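Local coordinates for DNA repair protein RecO (Deinococcus radiodurans, PDB 1W3S), which probably takes part in DNA repair and in recombination through the RecF pathway, and carries a bound zinc ion, at residues P81-P86 against R121-Q126; Q126-W131 against A209-L214. All coordinates share one frame; numbering follows the deposited sequence.

The two contacts follow one another along the chain and share Gln126, with centres about 15 Å apart. Contact 1 fixes the end of helix 110-125 against the loop that leaves strand 69-78. Contact 2 begins where that helix ends and ties the start of helix 129-143 to the N-terminal part of helix 211-225. They touch at the short turn between the first two helices, where Val123 O packs on Pro129 CB at 3.8 Å. Arg88 NH1 of helix 86-101 hydrogen-bonds to Val123 O and to Gln126 O at this turn. Both contacts are away from the zinc site of Cys153, Cys156, Cys173 and Cys176.

Contact 1: residues P81-P86 against R121-Q126; sequences PTLAEP and RGVAHQ
Thr82 and Leu83 reach the last turn of helix 110-125 side by side, and both meet Ala124. The Thr82 hydroxyl points at the backbone carbonyl of Ala124, and Thr82 OG1 donates to Ala124 O, but the modelled distance of 2.4 Å is very short and its exact value is doubtful. Thr82 chi1, 133°, is nearly eclipsed and shares that doubt. The methyl CG2 of Thr82 lies beside Ala124 CB at 3.7 Å. It also comes obliquely to the His125 ring, with Thr82 CG2 and His125 CE1 4.3 Å apart. Ala124 CB itself sits over the centre of one face of that ring.

Residues 81-84 form a short 3-10 turn. It leads from strand 69-78, the last in sequence of the five-stranded sheet, into the helices that begin with 86-101. Glu85 takes the N-cap position of the next helix and forms a salt bridge with Arg88. With an alanine here in the turn at Thr82, OG1 and CG2 would be gone, and Ala124 O is likely to be left without its donor from the turn and Ala124 CB without its methyl neighbour.

Leu83 is buried and works through one branch. With CG anti to the carbonyl carbon (chi1 -57°), the end of the side chain comes nearer the helix. Leu83 CD2 rests on Ala124 CB at 3.5 Å. The same methyl, Leu83 CD2, meets Val123 CG1 at 3.9 Å. Phe53 and Ala92 also touch Leu83, while Phe91 and Val132 pack on Val123.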
ATOM      1  N   PRO A  81      -3.567  -7.526  17.115  1.00 36.95           N
ATOM      2  CA  PRO A  81      -4.799  -8.322  17.289  1.00 37.51           C
ATOM      3  C   PRO A  81      -6.115  -7.580  16.934  1.00 37.19           C
ATOM      4  O   PRO A  81      -7.149  -8.183  16.632  1.00 35.59           O
ATOM      5  CB  PRO A  81      -4.774  -8.682  18.781  1.00 37.42           C
ATOM      6  CG  PRO A  81      -3.846  -7.718  19.399  1.00 37.42           C
ATOM      7  CD  PRO A  81      -2.845  -7.341  18.379  1.00 36.74           C
ATOM      8  N   THR A  82      -6.011  -6.267  17.010  1.00 37.53           N
ATOM      9  CA  THR A  82      -7.055  -5.299  16.648  1.00 37.80           C
ATOM     10  C   THR A  82      -7.428  -5.288  15.146  1.00 36.98           C
ATOM     11  O   THR A  82      -8.462  -4.748  14.777  1.00 36.74           O
ATOM     12  CB  THR A  82      -6.597  -3.877  17.135  1.00 38.29           C
ATOM     13  OG1 THR A  82      -6.784  -2.933  16.091  1.00 39.87           O
ATOM     14  CG2 THR A  82      -5.039  -3.784  17.324  1.00 39.74           C
ATOM     15  N   LEU A  83      -6.607  -5.890  14.287  1.00 36.47           N
ATOM     16  CA  LEU A  83      -6.979  -6.083  12.872  1.00 36.29           C
ATOM     17  C   LEU A  83      -7.997  -7.227  12.684  1.00 35.80           C
ATOM     18  O   LEU A  83      -8.390  -7.525  11.572  1.00 34.72           O
ATOM     19  CB  LEU A  83      -5.746  -6.336  11.997  1.00 35.99           C
ATOM     20  CG  LEU A  83      -4.632  -5.266  12.022  1.00 36.82           C
ATOM     21  CD1 LEU A  83      -3.476  -5.645  11.094  1.00 35.91           C
ATOM     22  CD2 LEU A  83      -5.153  -3.873  11.665  1.00 36.30           C
ATOM     23  N   ALA A  84      -8.403  -7.854  13.786  1.00 35.92           N
ATOM     24  CA  ALA A  84      -9.520  -8.779  13.825  1.00 36.38           C
ATOM     25  C   ALA A  84     -10.873  -8.074  13.622  1.00 36.98           C
ATOM     26  O   ALA A  84     -11.872  -8.731  13.324  1.00 36.89           O
ATOM     27  CB  ALA A  84      -9.524  -9.499  15.148  1.00 35.98           C
ATOM     28  N   GLU A  85     -10.909  -6.754  13.796  1.00 37.35           N
ATOM     29  CA  GLU A  85     -12.126  -5.993  13.586  1.00 38.18           C
ATOM     30  C   GLU A  85     -12.330  -5.859  12.091  1.00 38.76           C
ATOM     31  O   GLU A  85     -11.446  -5.332  11.409  1.00 39.60           O
ATOM     32  CB  GLU A  85     -12.027  -4.610  14.235  1.00 38.11           C
ATOM     33  CG  GLU A  85     -11.641  -4.677  15.714  1.00 39.16           C
ATOM     34  CD  GLU A  85     -11.523  -3.319  16.368  1.00 39.92           C
ATOM     35  OE1 GLU A  85     -11.848  -2.296  15.710  1.00 41.88           O
ATOM     36  OE2 GLU A  85     -11.117  -3.281  17.553  1.00 42.22           O
ATOM     37  N   PRO A  86     -13.475  -6.327  11.577  1.00 38.79           N
ATOM     38  CA  PRO A  86     -13.754  -6.300  10.130  1.00 38.75           C
ATOM     39  C   PRO A  86     -13.349  -5.018   9.394  1.00 38.81           C
ATOM     40  O   PRO A  86     -12.866  -5.096   8.277  1.00 38.58           O
ATOM     41  CB  PRO A  86     -15.274  -6.498  10.065  1.00 38.53           C
ATOM     42  CG  PRO A  86     -15.616  -7.277  11.313  1.00 38.34           C
ATOM     43  CD  PRO A  86     -14.599  -6.910  12.341  1.00 38.67           C
ATOM     44  N   ARG A 121       0.008  -0.211  11.626  1.00 33.45           N
ATOM     45  CA  ARG A 121      -0.168   0.287  13.005  1.00 33.61           C
ATOM     46  C   ARG A 121      -1.252   1.378  13.111  1.00 33.53           C
ATOM     47  O   ARG A 121      -2.056   1.366  14.032  1.00 33.53           O
ATOM     48  CB  ARG A 121       1.153   0.798  13.571  1.00 33.62           C
ATOM     49  CG  ARG A 121       2.137  -0.308  13.902  1.00 33.49           C
ATOM     50  CD  ARG A 121       3.208   0.104  14.907  1.00 33.25           C
ATOM     51  NE  ARG A 121       3.830   1.378  14.548  1.00 33.83           N
ATOM     52  CZ  ARG A 121       4.785   1.529  13.642  1.00 33.48           C
ATOM     53  NH1 ARG A 121       5.275   0.481  13.002  1.00 35.98           N
ATOM     54  NH2 ARG A 121       5.264   2.735  13.384  1.00 32.34           N
ATOM     55  N   GLY A 122      -1.275   2.322  12.179  1.00 33.38           N
ATOM     56  CA  GLY A 122      -2.335   3.322  12.172  1.00 33.60           C
ATOM     57  C   GLY A 122      -3.707   2.701  11.963  1.00 33.44           C
ATOM     58  O   GLY A 122      -4.655   2.993  12.678  1.00 33.08           O
ATOM     59  N   VAL A 123      -3.814   1.822  10.987  1.00 33.85           N
ATOM     60  CA  VAL A 123      -5.075   1.146  10.735  1.00 34.36           C
ATOM     61  C   VAL A 123      -5.586   0.425  11.991  1.00 34.75           C
ATOM     62  O   VAL A 123      -6.780   0.461  12.263  1.00 34.64           O
ATOM     63  CB  VAL A 123      -4.958   0.170   9.530  1.00 34.27           C
ATOM     64  CG1 VAL A 123      -6.134  -0.800   9.473  1.00 34.44           C
ATOM     65  CG2 VAL A 123      -4.840   0.961   8.225  1.00 34.58           C
ATOM     66  N   ALA A 124      -4.687  -0.215  12.738  1.00 35.30           N
ATOM     67  CA  ALA A 124      -5.056  -1.017  13.909  1.00 35.89           C
ATOM     68  C   ALA A 124      -5.451  -0.174  15.105  1.00 36.47           C
ATOM     69  O   ALA A 124      -6.333  -0.558  15.881  1.00 36.15           O
ATOM     70  CB  ALA A 124      -3.901  -1.927  14.316  1.00 35.59           C
ATOM     71  N   HIS A 125      -4.776   0.960  15.271  1.00 37.49           N
ATOM     72  CA  HIS A 125      -4.812   1.696  16.527  1.00 38.31           C
ATOM     73  C   HIS A 125      -5.600   2.996  16.513  1.00 39.24           C
ATOM     74  O   HIS A 125      -5.894   3.530  17.569  1.00 39.88           O
ATOM     75  CB  HIS A 125      -3.393   2.039  16.956  1.00 38.63           C
ATOM     76  CG  HIS A 125      -2.555   0.853  17.290  1.00 38.09           C
ATOM     77  ND1 HIS A 125      -2.904  -0.049  18.277  1.00 39.30           N
ATOM     78  CD2 HIS A 125      -1.370   0.431  16.787  1.00 36.71           C
ATOM     79  CE1 HIS A 125      -1.974  -0.984  18.355  1.00 38.36           C
ATOM     80  NE2 HIS A 125      -1.035  -0.716  17.461  1.00 38.36           N
ATOM     81  N   GLN A 126      -5.941   3.534  15.350  1.00 40.25           N
ATOM     82  CA  GLN A 126      -6.533   4.877  15.344  1.00 40.79           C
ATOM     83  C   GLN A 126      -8.033   4.980  15.059  1.00 40.67           C
ATOM     84  O   GLN A 126      -8.604   4.088  14.459  1.00 40.68           O
ATOM     85  CB  GLN A 126      -5.668   5.815  14.490  1.00 40.94           C
ATOM     86  CG  GLN A 126      -4.883   6.782  15.431  1.00 42.04           C
ATOM     87  CD  GLN A 126      -3.585   7.204  14.885  1.00 42.37           C
ATOM     88  OE1 GLN A 126      -3.340   7.044  13.697  1.00 48.55           O
ATOM     89  NE2 GLN A 126      -2.726   7.737  15.736  1.00 44.45           N
TER

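Contact 2: residues Q126-W131 against A209-L214; sequences QPDPEW and ADRPAL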
ATOM      1  N   GLN A 126      -5.941   3.534  15.350  1.00 40.25           N
ATOM      2  CA  GLN A 126      -6.533   4.877  15.344  1.00 40.79           C
ATOM      3  C   GLN A 126      -8.033   4.980  15.059  1.00 40.67           C
ATOM      4  O   GLN A 126      -8.604   4.088  14.459  1.00 40.68           O
ATOM      5  CB  GLN A 126      -5.668   5.815  14.490  1.00 40.94           C
ATOM      6  CG  GLN A 126      -4.883   6.782  15.431  1.00 42.04           C
ATOM      7  CD  GLN A 126      -3.585   7.204  14.885  1.00 42.37           C
ATOM      8  OE1 GLN A 126      -3.340   7.044  13.697  1.00 48.55           O
ATOM      9  NE2 GLN A 126      -2.726   7.737  15.736  1.00 44.45           N
ATOM     10  N   PRO A 127      -8.680   6.051  15.528  1.00 41.47           N
ATOM     11  CA  PRO A 127     -10.132   6.215  15.375  1.00 41.89           C
ATOM     12  C   PRO A 127     -10.617   6.152  13.927  1.00 42.49           C
ATOM     13  O   PRO A 127     -11.731   5.698  13.686  1.00 42.99           O
ATOM     14  CB  PRO A 127     -10.387   7.626  15.917  1.00 41.63           C
ATOM     15  CG  PRO A 127      -9.285   7.911  16.801  1.00 41.36           C
ATOM     16  CD  PRO A 127      -8.092   7.215  16.217  1.00 41.71           C
ATOM     17  N   ASP A 128      -9.774   6.610  12.994  1.00 43.40           N
ATOM     18  CA  ASP A 128     -10.117   6.735  11.575  1.00 43.37           C
ATOM     19  C   ASP A 128      -9.151   5.931  10.692  1.00 43.38           C
ATOM     20  O   ASP A 128      -8.189   6.485  10.151  1.00 43.15           O
ATOM     21  CB  ASP A 128     -10.080   8.217  11.170  1.00 43.82           C
ATOM     22  CG  ASP A 128     -10.984   8.529   9.979  1.00 44.96           C
ATOM     23  OD1 ASP A 128     -11.214   7.667   9.096  1.00 45.80           O
ATOM     24  OD2 ASP A 128     -11.521   9.646   9.853  1.00 49.41           O
ATOM     25  N   PRO A 129      -9.393   4.627  10.561  1.00 43.34           N
ATOM     26  CA  PRO A 129      -8.581   3.787   9.702  1.00 43.27           C
ATOM     27  C   PRO A 129      -8.679   4.122   8.212  1.00 43.38           C
ATOM     28  O   PRO A 129      -7.718   3.917   7.477  1.00 43.46           O
ATOM     29  CB  PRO A 129      -9.112   2.372   9.988  1.00 43.18           C
ATOM     30  CG  PRO A 129     -10.473   2.554  10.521  1.00 43.25           C
ATOM     31  CD  PRO A 129     -10.423   3.843  11.269  1.00 43.61           C
ATOM     32  N   GLU A 130      -9.826   4.623   7.765  1.00 43.56           N
ATOM     33  CA  GLU A 130     -10.001   4.946   6.356  1.00 43.35           C
ATOM     34  C   GLU A 130      -9.156   6.159   6.005  1.00 43.12           C
ATOM     35  O   GLU A 130      -8.634   6.251   4.894  1.00 42.96           O
ATOM     36  CB  GLU A 130     -11.493   5.112   6.027  1.00 44.25           C
ATOM     37  CG  GLU A 130     -12.034   6.485   5.655  1.00 46.36           C
ATOM     38  CD  GLU A 130     -12.406   6.544   4.190  1.00 48.51           C
ATOM     39  OE1 GLU A 130     -11.561   6.105   3.390  1.00 51.26           O
ATOM     40  OE2 GLU A 130     -13.517   7.006   3.845  1.00 48.14           O
ATOM     41  N   TRP A 131      -8.982   7.064   6.972  1.00 42.58           N
ATOM     42  CA  TRP A 131      -8.108   8.200   6.788  1.00 42.28           C
ATOM     43  C   TRP A 131      -6.632   7.763   6.729  1.00 42.33           C
ATOM     44  O   TRP A 131      -5.864   8.235   5.875  1.00 42.06           O
ATOM     45  CB  TRP A 131      -8.344   9.277   7.859  1.00 42.08           C
ATOM     46  CG  TRP A 131      -7.527  10.489   7.583  1.00 41.93           C
ATOM     47  CD1 TRP A 131      -6.613  11.064   8.397  1.00 41.76           C
ATOM     48  CD2 TRP A 131      -7.507  11.240   6.363  1.00 41.75           C
ATOM     49  NE1 TRP A 131      -6.021  12.131   7.767  1.00 41.43           N
ATOM     50  CE2 TRP A 131      -6.550  12.252   6.511  1.00 41.01           C
ATOM     51  CE3 TRP A 131      -8.197  11.143   5.146  1.00 41.94           C
ATOM     52  CZ2 TRP A 131      -6.279  13.169   5.512  1.00 41.66           C
ATOM     53  CZ3 TRP A 131      -7.925  12.055   4.152  1.00 41.78           C
ATOM     54  CH2 TRP A 131      -6.975  13.049   4.337  1.00 42.15           C
ATOM     55  N   ALA A 209     -17.420  13.283   3.724  1.00 61.60           N
ATOM     56  CA  ALA A 209     -18.281  13.594   2.574  1.00 61.33           C
ATOM     57  C   ALA A 209     -17.435  13.880   1.324  1.00 61.15           C
ATOM     58  O   ALA A 209     -17.848  13.570   0.206  1.00 61.19           O
ATOM     59  CB  ALA A 209     -19.185  14.783   2.889  1.00 61.58           C
ATOM     60  N   ASP A 210     -16.256  14.467   1.530  1.00 60.57           N
ATOM     61  CA  ASP A 210     -15.298  14.731   0.450  1.00 60.08           C
ATOM     62  C   ASP A 210     -14.413  13.536   0.046  1.00 59.42           C
ATOM     63  O   ASP A 210     -13.726  13.596  -0.969  1.00 59.42           O
ATOM     64  CB  ASP A 210     -14.368  15.883   0.860  1.00 60.41           C
ATOM     65  CG  ASP A 210     -15.031  17.243   0.771  1.00 61.41           C
ATOM     66  OD1 ASP A 210     -15.965  17.419  -0.048  1.00 63.64           O
ATOM     67  OD2 ASP A 210     -14.654  18.209   1.469  1.00 62.22           O
ATOM     68  N   ARG A 211     -14.417  12.467   0.834  1.00 58.61           N
ATOM     69  CA  ARG A 211     -13.506  11.333   0.606  1.00 57.92           C
ATOM     70  C   ARG A 211     -13.748  10.489  -0.629  1.00 57.70           C
ATOM     71  O   ARG A 211     -12.782  10.036  -1.244  1.00 57.83           O
ATOM     72  CB  ARG A 211     -13.469  10.409   1.822  1.00 57.54           C
ATOM     73  CG  ARG A 211     -12.586  10.944   2.910  1.00 56.87           C
ATOM     74  CD  ARG A 211     -12.695  10.216   4.205  1.00 56.26           C
ATOM     75  NE  ARG A 211     -12.095  10.999   5.280  1.00 55.27           N
ATOM     76  CZ  ARG A 211     -12.012  10.597   6.534  1.00 53.02           C
ATOM     77  NH1 ARG A 211     -12.475   9.402   6.880  1.00 52.83           N
ATOM     78  NH2 ARG A 211     -11.441  11.383   7.437  1.00 52.35           N
ATOM     79  N   PRO A 212     -14.998  10.221  -0.993  1.00 57.46           N
ATOM     80  CA  PRO A 212     -15.255   9.401  -2.183  1.00 57.63           C
ATOM     81  C   PRO A 212     -14.469   9.871  -3.421  1.00 57.86           C
ATOM     82  O   PRO A 212     -14.003   9.035  -4.206  1.00 58.17           O
ATOM     83  CB  PRO A 212     -16.765   9.520  -2.367  1.00 57.46           C
ATOM     84  CG  PRO A 212     -17.271   9.728  -0.983  1.00 57.13           C
ATOM     85  CD  PRO A 212     -16.250  10.603  -0.312  1.00 57.23           C
ATOM     86  N   ALA A 213     -14.299  11.190  -3.552  1.00 57.87           N
ATOM     87  CA  ALA A 213     -13.527  11.805  -4.634  1.00 57.58           C
ATOM     88  C   ALA A 213     -12.020  11.532  -4.560  1.00 57.38           C
ATOM     89  O   ALA A 213     -11.361  11.439  -5.595  1.00 57.65           O
ATOM     90  CB  ALA A 213     -13.772  13.318  -4.655  1.00 57.75           C
ATOM     91  N   LEU A 214     -11.470  11.444  -3.351  1.00 57.05           N
ATOM     92  CA  LEU A 214     -10.062  11.065  -3.180  1.00 56.66           C
ATOM     93  C   LEU A 214      -9.816   9.623  -3.627  1.00 56.38           C
ATOM     94  O   LEU A 214      -8.843   9.361  -4.326  1.00 56.36           O
ATOM     95  CB  LEU A 214      -9.614  11.246  -1.731  1.00 56.61           C
ATOM     96  CG  LEU A 214      -9.553  12.676  -1.177  1.00 56.46           C
ATOM     97  CD1 LEU A 214      -9.206  12.673   0.311  1.00 55.31           C
ATOM     98  CD2 LEU A 214      -8.548  13.519  -1.956  1.00 57.04           C
TER
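Asp128 and Arg211 reach toward each other from opposite directions and form a salt bridge. The guanidinium grips the carboxylate end-on with two nitrogens. Arg211 NH2 donates to Asp128 OD2 at 3.0 Å, with an N-H...O angle of 152°. Arg211 NH1 is shared between the two oxygens, 3.1 Å from Asp128 OD1 and 3.1 Å from Asp128 OD2. OD2 lies in the guanidinium plane, but OD1 is tilted out of it. The two flat groups are 47° apart, so the pairing is twisted. NH1 meets the syn lone pair of each oxygen, whereas NH2 comes to OD2 from above the carboxylate plane.

Asp128 OD1 has a second donor, Trp131 N at 3.1 Å, which also approaches from above that plane. Asp128 CG stands anti to the backbone N (chi1 -154°), which brings the carboxylate within reach of both the helix start and the arginine. The third arginine nitrogen, NE, donates to Val206 O.

The bent Glu130 chain lies across the arginine, its carboxylate perpendicular to the guanidinium, with Glu130 CG obliquely placed 3.2 Å from Arg211 NH1. Glu130 OE2 stays 4.0 Å from Arg211 NH1, beyond a salt bridge. The firm partner of Glu130 is Trp215, whose NE1 bonds to OE1. Trp131 CB covers one face of the guanidinium, 3.8 Å from Arg211 NH2. The indole N-H goes to Ser201 O. At the ring edge, Trp131 CZ3 meets Leu214 CD1 at 4.1 Å.

Arg211 is buried, with NH1, NH2 and NE all donating. The nearby helix start probably favours the charged form of Asp128. This is a helix N-cap, with Asp128 accepting from Trp131 N at the start of helix 129-143, joined by a salt bridge to helix 211-225.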